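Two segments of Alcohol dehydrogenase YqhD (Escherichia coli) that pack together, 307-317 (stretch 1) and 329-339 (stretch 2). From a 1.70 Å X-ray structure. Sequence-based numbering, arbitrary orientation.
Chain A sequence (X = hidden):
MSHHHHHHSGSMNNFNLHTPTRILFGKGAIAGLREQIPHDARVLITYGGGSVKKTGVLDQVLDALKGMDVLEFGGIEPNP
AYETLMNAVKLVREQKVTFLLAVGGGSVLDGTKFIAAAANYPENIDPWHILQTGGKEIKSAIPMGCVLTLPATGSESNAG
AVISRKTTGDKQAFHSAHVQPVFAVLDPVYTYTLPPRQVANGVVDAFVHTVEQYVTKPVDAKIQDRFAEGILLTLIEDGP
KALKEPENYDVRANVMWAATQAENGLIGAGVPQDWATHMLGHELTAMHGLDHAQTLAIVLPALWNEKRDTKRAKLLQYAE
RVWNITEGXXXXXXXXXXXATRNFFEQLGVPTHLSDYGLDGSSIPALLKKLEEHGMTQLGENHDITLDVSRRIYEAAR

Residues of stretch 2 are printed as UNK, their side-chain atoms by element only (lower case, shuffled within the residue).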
# COMPACT_ATOMS: atom_id res chain seq x y z
N LYS A 307 -21.50 4.48 -8.98
CA LYS A 307 -21.90 3.20 -8.43
C LYS A 307 -22.81 3.36 -7.21
O LYS A 307 -22.86 2.49 -6.33
CB LYS A 307 -20.65 2.38 -8.05
CG LYS A 307 -19.75 2.04 -9.23
CD LYS A 307 -20.49 1.27 -10.32
CE LYS A 307 -20.98 -0.09 -9.81
NZ LYS A 307 -21.97 -0.70 -10.76
N ARG A 308 -23.51 4.48 -7.14
CA ARG A 308 -24.29 4.79 -5.95
C ARG A 308 -25.47 3.83 -5.78
O ARG A 308 -26.00 3.69 -4.69
CB ARG A 308 -24.80 6.24 -5.99
CG ARG A 308 -25.70 6.55 -7.17
CD ARG A 308 -25.88 8.04 -7.31
NE ARG A 308 -26.59 8.61 -6.17
CZ ARG A 308 -26.21 9.71 -5.53
NH1 ARG A 308 -26.93 10.14 -4.50
NH2 ARG A 308 -25.12 10.37 -5.89
N ASP A 309 -25.86 3.17 -6.87
CA ASP A 309 -26.92 2.16 -6.80
C ASP A 309 -26.46 0.90 -6.06
O ASP A 309 -27.04 0.53 -5.04
CB ASP A 309 -27.40 1.78 -8.21
CG ASP A 309 -28.15 2.90 -8.88
OD1 ASP A 309 -28.93 3.60 -8.20
OD2 ASP A 309 -27.95 3.10 -10.10
N THR A 310 -25.43 0.24 -6.58
CA THR A 310 -24.99 -1.01 -5.98
C THR A 310 -24.33 -0.77 -4.62
O THR A 310 -24.34 -1.65 -3.77
CB THR A 310 -23.99 -1.76 -6.88
OG1 THR A 310 -22.84 -0.95 -7.11
CG2 THR A 310 -24.62 -2.12 -8.21
N LYS A 311 -23.75 0.42 -4.43
CA LYS A 311 -23.07 0.72 -3.17
C LYS A 311 -23.96 1.46 -2.18
O LYS A 311 -23.50 1.95 -1.16
CB LYS A 311 -21.81 1.57 -3.43
CG LYS A 311 -20.71 0.84 -4.17
CD LYS A 311 -19.50 1.78 -4.35
CE LYS A 311 -18.38 1.09 -5.10
NZ LYS A 311 -17.81 -0.07 -4.36
N ARG A 312 -25.25 1.54 -2.49
CA ARG A 312 -26.14 2.43 -1.76
C ARG A 312 -26.14 2.18 -0.25
O ARG A 312 -25.94 3.11 0.52
CB ARG A 312 -27.56 2.31 -2.32
CG ARG A 312 -28.63 2.90 -1.45
CD ARG A 312 -29.98 2.36 -1.89
NE ARG A 312 -31.04 3.34 -1.73
CZ ARG A 312 -31.80 3.45 -0.65
NH1 ARG A 312 -31.61 2.64 0.40
NH2 ARG A 312 -32.75 4.38 -0.60
N ALA A 313 -26.35 0.94 0.18
CA ALA A 313 -26.42 0.64 1.61
C ALA A 313 -25.14 1.00 2.36
O ALA A 313 -25.20 1.60 3.42
CB ALA A 313 -26.76 -0.84 1.82
N LYS A 314 -23.99 0.63 1.80
CA LYS A 314 -22.73 0.91 2.50
C LYS A 314 -22.35 2.39 2.38
O LYS A 314 -21.69 2.90 3.27
CB LYS A 314 -21.60 0.01 1.98
CG LYS A 314 -21.80 -1.50 2.28
CD LYS A 314 -22.06 -1.81 3.76
CE LYS A 314 -20.84 -1.56 4.68
NZ LYS A 314 -19.77 -2.58 4.53
N LEU A 315 -22.77 3.07 1.32
CA LEU A 315 -22.56 4.53 1.28
C LEU A 315 -23.35 5.22 2.39
O LEU A 315 -22.86 6.16 3.01
CB LEU A 315 -22.96 5.09 -0.09
CG LEU A 315 -21.89 4.90 -1.16
CD1 LEU A 315 -22.50 5.06 -2.56
CD2 LEU A 315 -20.75 5.91 -0.94
N LEU A 316 -24.57 4.76 2.65
CA LEU A 316 -25.37 5.35 3.72
C LEU A 316 -24.81 4.99 5.10
O LEU A 316 -24.84 5.81 6.03
CB LEU A 316 -26.83 4.87 3.62
CG LEU A 316 -27.58 5.42 2.40
CD1 LEU A 316 -28.89 4.65 2.22
CD2 LEU A 316 -27.84 6.89 2.57
N GLN A 317 -24.29 3.78 5.23
CA GLN A 317 -23.68 3.36 6.50
C GLN A 317 -22.42 4.19 6.75
O GLN A 317 -22.18 4.66 7.86
CB GLN A 317 -23.36 1.86 6.50
CG GLN A 317 -22.81 1.37 7.85
CD GLN A 317 -22.75 -0.15 7.96
OE1 GLN A 317 -23.49 -0.85 7.27
NE2 GLN A 317 -21.87 -0.65 8.82
N UNK A 329 -32.72 12.92 2.79
CA UNK A 329 -32.91 11.71 1.98
C UNK A 329 -31.65 10.89 1.81
O UNK A 329 -30.53 11.36 2.06
o UNK A 329 -32.39 12.61 -0.20
c UNK A 329 -33.44 12.07 0.59
N UNK A 330 -31.86 9.67 1.35
CA UNK A 330 -30.78 8.78 1.00
C UNK A 330 -29.86 9.46 -0.01
O UNK A 330 -28.65 9.50 0.21
o UNK A 330 -32.03 7.06 2.69
o UNK A 330 -32.39 5.51 1.18
c UNK A 330 -31.34 7.49 0.44
c UNK A 330 -31.97 6.63 1.52
N UNK A 331 -30.42 10.02 -1.07
CA UNK A 331 -29.57 10.67 -2.08
C UNK A 331 -28.83 11.87 -1.51
O UNK A 331 -27.66 12.08 -1.84
o UNK A 331 -31.73 9.90 -4.85
c UNK A 331 -30.39 11.09 -3.30
o UNK A 331 -29.76 9.06 -4.37
c UNK A 331 -30.64 9.94 -4.24
N UNK A 332 -29.49 12.67 -0.68
CA UNK A 332 -28.83 13.81 -0.05
C UNK A 332 -27.71 13.35 0.88
O UNK A 332 -26.64 13.95 0.94
c UNK A 332 -29.83 14.66 0.74
c UNK A 332 -30.85 15.38 -0.11
o UNK A 332 -32.43 17.11 0.37
c UNK A 332 -31.94 16.03 0.74
o UNK A 332 -32.30 15.45 1.78
N UNK A 333 -27.97 12.27 1.63
CA UNK A 333 -26.96 11.77 2.56
C UNK A 333 -25.74 11.23 1.80
O UNK A 333 -24.60 11.48 2.19
n UNK A 333 -29.56 7.41 6.15
n UNK A 333 -28.39 9.40 6.03
c UNK A 333 -28.65 11.22 4.41
c UNK A 333 -29.34 10.07 5.15
n UNK A 333 -27.57 7.66 7.27
c UNK A 333 -28.51 8.15 6.48
c UNK A 333 -27.56 10.69 3.47
N UNK A 334 -25.99 10.50 0.72
CA UNK A 334 -24.91 9.96 -0.10
C UNK A 334 -24.14 11.11 -0.75
O UNK A 334 -22.90 11.12 -0.75
c UNK A 334 -26.00 7.73 -0.50
c UNK A 334 -25.44 8.99 -1.17
c UNK A 334 -26.69 6.77 -1.47
c UNK A 334 -24.35 8.64 -2.19
N UNK A 335 -24.86 12.08 -1.31
CA UNK A 335 -24.20 13.26 -1.89
C UNK A 335 -23.32 13.95 -0.87
O UNK A 335 -22.19 14.33 -1.17
o UNK A 335 -26.67 14.54 -4.31
o UNK A 335 -25.48 12.71 -4.26
c UNK A 335 -25.83 13.80 -3.76
c UNK A 335 -25.23 14.25 -2.44
N UNK A 336 -23.82 14.12 0.36
CA UNK A 336 -23.04 14.80 1.39
C UNK A 336 -21.80 13.98 1.79
O UNK A 336 -20.75 14.56 2.08
c UNK A 336 -23.90 15.09 2.61
N UNK A 337 -21.94 12.65 1.80
CA UNK A 337 -20.81 11.78 2.15
C UNK A 337 -19.73 11.85 1.09
O UNK A 337 -18.54 11.91 1.41
c UNK A 337 -21.29 10.35 2.33
N UNK A 338 -20.14 11.83 -0.17
CA UNK A 338 -19.19 11.96 -1.27
C UNK A 338 -18.49 13.32 -1.21
O UNK A 338 -17.26 13.42 -1.37
c UNK A 338 -21.16 10.00 -4.03
c UNK A 338 -19.89 11.75 -2.65
c UNK A 338 -20.35 10.30 -2.78
c UNK A 338 -18.96 12.10 -3.80
N UNK A 339 -19.25 14.38 -0.96
CA UNK A 339 -18.67 15.72 -0.89
C UNK A 339 -17.71 15.86 0.30
O UNK A 339 -16.65 16.50 0.16
c UNK A 339 -19.77 16.78 -0.79
O HOH W 1 -29.28 7.27 -6.23

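Position 329 carries one carbon and then one oxygen, with chi1 at 75° (p), and touches nothing on stretch 1. A carbon bearing a lone oxygen is Ser 329. Its OG accepts from the backbone N of position 332 at 2.9 Å, capping the helix that starts at 330.

Position 330 has two carbons, the second carrying two oxygens: a short carboxylate, Asp 330. Its CB points toward stretch 1, and CG lies 3.7 Å from Leu 316 CD1. A salt bridge to Arg 312 is assigned, but its OD1 to NH2 separation of 2.1 Å is a clash in the model, so the detailed geometry carries little weight.

Position 331 repeats the two-carbon, two-oxygen pattern and is Asp 331. Its OD1 accepts from Arg 308 NH1 at 3.0 Å (155°) in a salt bridge. Water 1 donates to the same OD1 at 2.6 Å and accepts from Arg 308 NE at 3.0 Å, adding a second link between the two side chains.

At position 332 three carbons end in two oxygens, and the CA-to-CB bond points away from stretch 1, with no contact to it; this is Glu 332. Its OE1 accepts from Ser 329 N at 2.8 Å, reciprocating the cap.

Position 333 shows three carbons, a nitrogen, then a carbon with two more nitrogens, a guanidinium: Arg 333. Leu 316 CD2 lies over one face of that group and 3.9 Å from Arg 333 CB.

Position 334 has four carbons forked at the first, one arm two carbons long, hence Ile 334. Its CG2 is 4.0 Å from Leu 315 CD1, and its CG1 is 3.7 Å from Leu 316 CD2.

Position 335 has two carbons and a terminal oxygen pair: Asp 335. Its OD1 accepts from Arg 308 NH2 at 2.9 Å and from Arg 308 NH1 at 3.0 Å.

Positions 336 and 337 each hold a single carbon, giving Ala 336, out of reach, and Ala 337, whose CB points toward stretch 1.

Position 338, again four carbons forked at the first with one longer arm, is Ile 338; its CD1 approaches Arg 308 NH2 at 4.4 Å.

Position 339 has one carbon, out of reach: Ala 339.

The helices cross at 66°, with 9.1 Å between axes, and the stretches bury 577 Å² in total. Ile 334 packs against Leu 315 and Leu 316, near the closest CA pair, Leu 316 CA to Ile 334 CA at 6.0 Å. Arg 308 presents its guanidinium edge to Asp 331 and Asp 335, one helical turn apart, while Ile 334 CG2 covers one face, joining the charged and apolar parts of the contact.

Stretch 2 329-339: SDDERIDAAIA
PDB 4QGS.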